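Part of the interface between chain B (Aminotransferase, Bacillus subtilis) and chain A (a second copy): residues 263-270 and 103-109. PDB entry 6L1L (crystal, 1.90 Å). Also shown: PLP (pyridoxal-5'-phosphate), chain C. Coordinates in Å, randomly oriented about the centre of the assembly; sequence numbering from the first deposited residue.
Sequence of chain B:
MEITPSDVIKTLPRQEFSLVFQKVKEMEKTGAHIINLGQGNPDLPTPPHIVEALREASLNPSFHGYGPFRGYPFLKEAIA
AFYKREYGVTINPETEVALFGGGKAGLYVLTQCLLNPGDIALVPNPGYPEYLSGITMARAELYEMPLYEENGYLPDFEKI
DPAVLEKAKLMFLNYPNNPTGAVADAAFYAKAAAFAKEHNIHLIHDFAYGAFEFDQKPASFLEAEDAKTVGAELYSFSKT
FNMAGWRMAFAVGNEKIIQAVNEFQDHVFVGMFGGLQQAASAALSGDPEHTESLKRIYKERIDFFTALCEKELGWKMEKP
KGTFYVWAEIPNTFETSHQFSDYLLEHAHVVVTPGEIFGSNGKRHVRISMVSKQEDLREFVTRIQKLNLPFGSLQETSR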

ATOM      1  N   GLU B 263      -1.939   9.161 -11.228  1.00 31.26           N
ATOM      2  CA  GLU B 263      -1.544   8.319 -12.335  1.00 29.79           C
ATOM      3  C   GLU B 263      -0.771   7.083 -11.866  1.00 29.25           C
ATOM      4  O   GLU B 263      -0.845   6.029 -12.474  1.00 29.29           O
ATOM      5  CB  GLU B 263      -0.731   9.116 -13.366  1.00 33.75           C
ATOM      6  CG  GLU B 263      -1.632   9.867 -14.377  1.00 39.89           C
ATOM      7  CD  GLU B 263      -1.126  11.278 -14.718  1.00 45.67           C
ATOM      8  OE1 GLU B 263       0.088  11.547 -14.515  1.00 41.51           O
ATOM      9  OE2 GLU B 263      -1.942  12.129 -15.194  1.00 48.46           O
ATOM     10  N   PHE B 264      -0.015   7.216 -10.789  1.00 27.51           N
ATOM     11  CA  PHE B 264       0.658   6.052 -10.174  1.00 27.99           C
ATOM     12  C   PHE B 264      -0.320   5.076  -9.511  1.00 25.94           C
ATOM     13  O   PHE B 264      -0.299   3.876  -9.775  1.00 24.65           O
ATOM     14  CB  PHE B 264       1.650   6.533  -9.137  1.00 27.47           C
ATOM     15  CG  PHE B 264       2.391   5.427  -8.428  1.00 28.26           C
ATOM     16  CD1 PHE B 264       3.684   5.100  -8.797  1.00 31.25           C
ATOM     17  CD2 PHE B 264       1.826   4.779  -7.335  1.00 27.56           C
ATOM     18  CE1 PHE B 264       4.381   4.113  -8.127  1.00 30.98           C
ATOM     19  CE2 PHE B 264       2.506   3.768  -6.666  1.00 28.48           C
ATOM     20  CZ  PHE B 264       3.792   3.441  -7.070  1.00 31.54           C
ATOM     21  N   GLN B 265      -1.145   5.612  -8.628  1.00 25.39           N
ATOM     22  CA  GLN B 265      -1.961   4.798  -7.753  1.00 27.50           C
ATOM     23  C   GLN B 265      -3.120   4.112  -8.440  1.00 30.13           C
ATOM     24  O   GLN B 265      -3.583   3.073  -7.954  1.00 31.79           O
ATOM     25  CB  GLN B 265      -2.438   5.609  -6.552  1.00 25.76           C
ATOM     26  CG  GLN B 265      -1.270   6.008  -5.693  1.00 26.30           C
ATOM     27  CD  GLN B 265      -1.613   6.532  -4.309  1.00 29.71           C
ATOM     28  OE1 GLN B 265      -0.935   6.180  -3.331  1.00 32.35           O
ATOM     29  NE2 GLN B 265      -2.619   7.388  -4.207  1.00 27.78           N
ATOM     30  N   ASP B 266      -3.575   4.660  -9.574  1.00 30.71           N
ATOM     31  CA  ASP B 266      -4.577   3.981 -10.430  1.00 28.46           C
ATOM     32  C   ASP B 266      -4.106   2.572 -10.803  1.00 29.87           C
ATOM     33  O   ASP B 266      -4.922   1.714 -11.019  1.00 33.04           O
ATOM     34  CB  ASP B 266      -4.822   4.775 -11.735  1.00 31.46           C
ATOM     35  CG  ASP B 266      -5.646   6.045 -11.524  1.00 34.39           C
ATOM     36  OD1 ASP B 266      -6.407   6.129 -10.532  1.00 32.48           O
ATOM     37  OD2 ASP B 266      -5.523   6.971 -12.368  1.00 38.41           O
ATOM     38  N   HIS B 267      -2.789   2.371 -10.910  1.00 25.55           N
ATOM     39  CA  HIS B 267      -2.231   1.111 -11.322  1.00 29.04           C
ATOM     40  C   HIS B 267      -1.797   0.190 -10.201  1.00 28.88           C
ATOM     41  O   HIS B 267      -1.537  -0.995 -10.464  1.00 30.92           O
ATOM     42  CB  HIS B 267      -1.017   1.389 -12.197  1.00 32.45           C
ATOM     43  CG  HIS B 267      -1.372   2.007 -13.501  1.00 32.30           C
ATOM     44  ND1 HIS B 267      -1.791   1.260 -14.586  1.00 31.04           N
ATOM     45  CD2 HIS B 267      -1.429   3.302 -13.879  1.00 31.87           C
ATOM     46  CE1 HIS B 267      -2.058   2.076 -15.590  1.00 34.57           C
ATOM     47  NE2 HIS B 267      -1.857   3.319 -15.183  1.00 36.15           N
ATOM     48  N   VAL B 268      -1.666   0.733  -8.989  1.00 24.90           N
ATOM     49  CA  VAL B 268      -1.190  -0.040  -7.827  1.00 27.83           C
ATOM     50  C   VAL B 268      -2.275  -0.211  -6.728  1.00 33.88           C
ATOM     51  O   VAL B 268      -2.161  -1.124  -5.949  1.00 29.51           O
ATOM     52  CB  VAL B 268       0.095   0.569  -7.263  1.00 27.60           C
ATOM     53  CG1 VAL B 268       0.739  -0.325  -6.222  1.00 27.77           C
ATOM     54  CG2 VAL B 268       1.093   0.773  -8.397  1.00 27.06           C
ATOM     55  N   PHE B 269      -3.367   0.574  -6.762  1.00 39.52           N
ATOM     56  CA  PHE B 269      -4.344   0.668  -5.629  1.00 40.92           C
ATOM     57  C   PHE B 269      -5.868   0.577  -5.875  1.00 51.89           C
ATOM     58  O   PHE B 269      -6.541  -0.417  -5.487  1.00 58.51           O
ATOM     59  CB  PHE B 269      -4.002   1.893  -4.757  1.00 34.51           C
ATOM     60  CG  PHE B 269      -2.677   1.738  -4.032  1.00 36.63           C
ATOM     61  CD1 PHE B 269      -2.315   0.514  -3.445  1.00 41.70           C
ATOM     62  CD2 PHE B 269      -1.800   2.783  -3.916  1.00 37.63           C
ATOM     63  CE1 PHE B 269      -1.085   0.353  -2.805  1.00 41.56           C
ATOM     64  CE2 PHE B 269      -0.580   2.637  -3.270  1.00 39.92           C
ATOM     65  CZ  PHE B 269      -0.217   1.420  -2.731  1.00 43.78           C
ATOM     66  N   VAL B 270      -6.444   1.597  -6.475  1.00 48.20           N
ATOM     67  CA  VAL B 270      -7.907   1.728  -6.459  1.00 50.93           C
ATOM     68  C   VAL B 270      -8.496   2.133  -5.076  1.00 50.55           C
ATOM     69  O   VAL B 270      -9.638   1.687  -4.701  1.00 46.14           O
ATOM     70  CB  VAL B 270      -8.616   0.437  -6.938  1.00 60.38           C
TER
HETATM   71  N1  PLP C 401      -5.073 -10.387 -11.416  1.00 21.27           N
HETATM   72  C2  PLP C 401      -6.093 -10.603 -12.273  1.00 21.21           C
HETATM   73  C2A PLP C 401      -5.940 -11.544 -13.413  1.00 20.03           C
HETATM   74  C3  PLP C 401      -7.353  -9.897 -12.087  1.00 20.16           C
HETATM   75  O3  PLP C 401      -8.365 -10.112 -12.964  1.00 22.02           O
HETATM   76  C4  PLP C 401      -7.539  -8.931 -11.014  1.00 21.11           C
HETATM   77  C4A PLP C 401      -9.084  -8.463 -10.982  1.00 25.09           C
HETATM   78  C5  PLP C 401      -6.310  -8.774 -10.123  1.00 21.37           C
HETATM   79  C6  PLP C 401      -5.154  -9.527 -10.405  1.00 20.23           C
HETATM   80  C5A PLP C 401      -6.211  -7.854  -8.939  1.00 22.57           C
HETATM   81  O4P PLP C 401      -7.389  -7.952  -8.141  1.00 23.22           O
HETATM   82  P   PLP C 401      -7.473  -7.193  -6.727  1.00 23.14           P
HETATM   83  O1P PLP C 401      -6.589  -6.000  -6.693  1.00 21.72           O
HETATM   84  O2P PLP C 401      -7.030  -8.256  -5.750  1.00 21.86           O
HETATM   85  O3P PLP C 401      -8.885  -6.837  -6.495  1.00 23.83           O
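Chain A, residues 103-109: GKAGLYV

Chain A presents a helix, residues 103-109, which continues beyond this stretch. It lies across a chain B helix that begins before B:Glu263; B:Phe269 is in the loop or turn that follows. The two axes cross nearly at right angles: their N-to-C directions differ by 105°, with a closest approach of 9.2 Å. The backbones come closest at B:Val268 and A:Ala105, whose CA atoms are 4.9 Å apart.

A:Lys104 points toward chain B and reaches along its backbone. A:Lys104 NZ donates a hydrogen bond of 2.8 Å to B:Asp266 O. On the way, A:Lys104 CE passes 3.6 Å from B:His267 O. A water bridges the two backbones, its O donating to A:Lys104 O at 2.6 Å and to B:His267 O at 3.0 Å.

B:Val268 is the main bump from chain B. Its CA-to-CB bond points away from chain A, yet its methyls still pack against it. B:Val268 CG1 sits in the hollow between A:Ala105 and A:Tyr108, 4.3 Å from A:Ala105 CB and 3.7 Å from A:Tyr108 CB. B:Val268 CG2 sits over one face of the A:Tyr108 ring, 4.2 Å from its centroid. B:Val268 O is 3.3 Å from A:Ala105 N, but the angle is too poor for a hydrogen bond.

A:Tyr108 also points toward chain B. B:Phe264 meets it edge-to-face with an offset, the planes at 77° and the ring centroids 5.5 Å apart. B:Phe264 CZ is 3.8 Å from A:Tyr108 CZ. B:Phe269 packs against A:Ala105, with B:Phe269 CE1 3.8 Å from A:Ala105 CB.

The N-terminal part of the chain A stretch holds the PLP phosphate. A:Gly103 N donates to PLP O2P at 2.8 Å, and A:Lys104 N to PLP O1P at 3.0 Å. A CB on A:Gly103 would clash with PLP O2P.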

ATOM      1  N   GLY A 103      -4.520  -7.664  -4.711  1.00 16.78           N
ATOM      2  CA  GLY A 103      -3.693  -8.262  -5.727  1.00 15.95           C
ATOM      3  C   GLY A 103      -2.984  -7.287  -6.669  1.00 17.10           C
ATOM      4  O   GLY A 103      -1.876  -7.573  -7.118  1.00 16.99           O
ATOM      5  N   LYS A 104      -3.600  -6.124  -6.942  1.00 17.43           N
ATOM      6  CA  LYS A 104      -2.914  -5.091  -7.738  1.00 19.93           C
ATOM      7  C   LYS A 104      -1.610  -4.631  -7.055  1.00 18.72           C
ATOM      8  O   LYS A 104      -0.544  -4.514  -7.703  1.00 17.85           O
ATOM      9  CB  LYS A 104      -3.802  -3.876  -8.027  1.00 23.45           C
ATOM     10  CG  LYS A 104      -4.528  -4.034  -9.356  1.00 30.04           C
ATOM     11  CD  LYS A 104      -5.634  -2.996  -9.581  1.00 35.31           C
ATOM     12  CE  LYS A 104      -5.050  -1.669 -10.015  1.00 36.66           C
ATOM     13  NZ  LYS A 104      -6.036  -0.805 -10.720  1.00 39.13           N
ATOM     14  N   ALA A 105      -1.686  -4.383  -5.759  1.00 16.54           N
ATOM     15  CA  ALA A 105      -0.502  -3.939  -5.025  1.00 19.35           C
ATOM     16  C   ALA A 105       0.547  -5.115  -4.913  1.00 19.68           C
ATOM     17  O   ALA A 105       1.756  -4.909  -4.884  1.00 19.26           O
ATOM     18  CB  ALA A 105      -0.887  -3.386  -3.687  1.00 19.79           C
ATOM     19  N   GLY A 106       0.045  -6.325  -4.840  1.00 19.13           N
ATOM     20  CA  GLY A 106       0.874  -7.515  -4.760  1.00 22.32           C
ATOM     21  C   GLY A 106       1.699  -7.729  -6.010  1.00 21.85           C
ATOM     22  O   GLY A 106       2.899  -7.987  -5.912  1.00 20.50           O
ATOM     23  N   LEU A 107       1.056  -7.625  -7.152  1.00 20.50           N
ATOM     24  CA  LEU A 107       1.744  -7.634  -8.456  1.00 21.18           C
ATOM     25  C   LEU A 107       2.858  -6.578  -8.535  1.00 23.18           C
ATOM     26  O   LEU A 107       4.025  -6.862  -8.980  1.00 24.15           O
ATOM     27  CB  LEU A 107       0.726  -7.471  -9.587  1.00 19.94           C
ATOM     28  CG  LEU A 107      -0.302  -8.589  -9.768  1.00 22.10           C
ATOM     29  CD1 LEU A 107      -1.268  -8.212 -10.899  1.00 19.73           C
ATOM     30  CD2 LEU A 107       0.386  -9.940 -10.038  1.00 22.46           C
ATOM     31  N   TYR A 108       2.559  -5.378  -8.073  1.00 20.10           N
ATOM     32  CA  TYR A 108       3.559  -4.309  -8.062  1.00 21.77           C
ATOM     33  C   TYR A 108       4.733  -4.579  -7.144  1.00 20.18           C
ATOM     34  O   TYR A 108       5.879  -4.401  -7.523  1.00 16.51           O
ATOM     35  CB  TYR A 108       2.939  -2.962  -7.685  1.00 22.53           C
ATOM     36  CG  TYR A 108       3.932  -1.841  -7.554  1.00 22.63           C
ATOM     37  CD1 TYR A 108       4.406  -1.169  -8.665  1.00 25.93           C
ATOM     38  CD2 TYR A 108       4.402  -1.458  -6.318  1.00 24.26           C
ATOM     39  CE1 TYR A 108       5.302  -0.120  -8.554  1.00 25.12           C
ATOM     40  CE2 TYR A 108       5.325  -0.434  -6.174  1.00 24.55           C
ATOM     41  CZ  TYR A 108       5.776   0.233  -7.323  1.00 27.28           C
ATOM     42  OH  TYR A 108       6.667   1.256  -7.206  1.00 24.60           O
ATOM     43  N   VAL A 109       4.434  -4.978  -5.920  1.00 19.60           N
ATOM     44  CA  VAL A 109       5.506  -5.259  -4.982  1.00 19.73           C
ATOM     45  C   VAL A 109       6.394  -6.415  -5.463  1.00 20.80           C
ATOM     46  O   VAL A 109       7.641  -6.324  -5.333  1.00 23.72           O
ATOM     47  CB  VAL A 109       4.937  -5.503  -3.594  1.00 18.35           C
ATOM     48  CG1 VAL A 109       5.966  -6.109  -2.650  1.00 16.85           C
ATOM     49  CG2 VAL A 109       4.418  -4.208  -3.046  1.00 20.43           C
TER
HETATM   50  O   HOH W   1      -0.152  -3.617 -10.086  1.00 28.59           O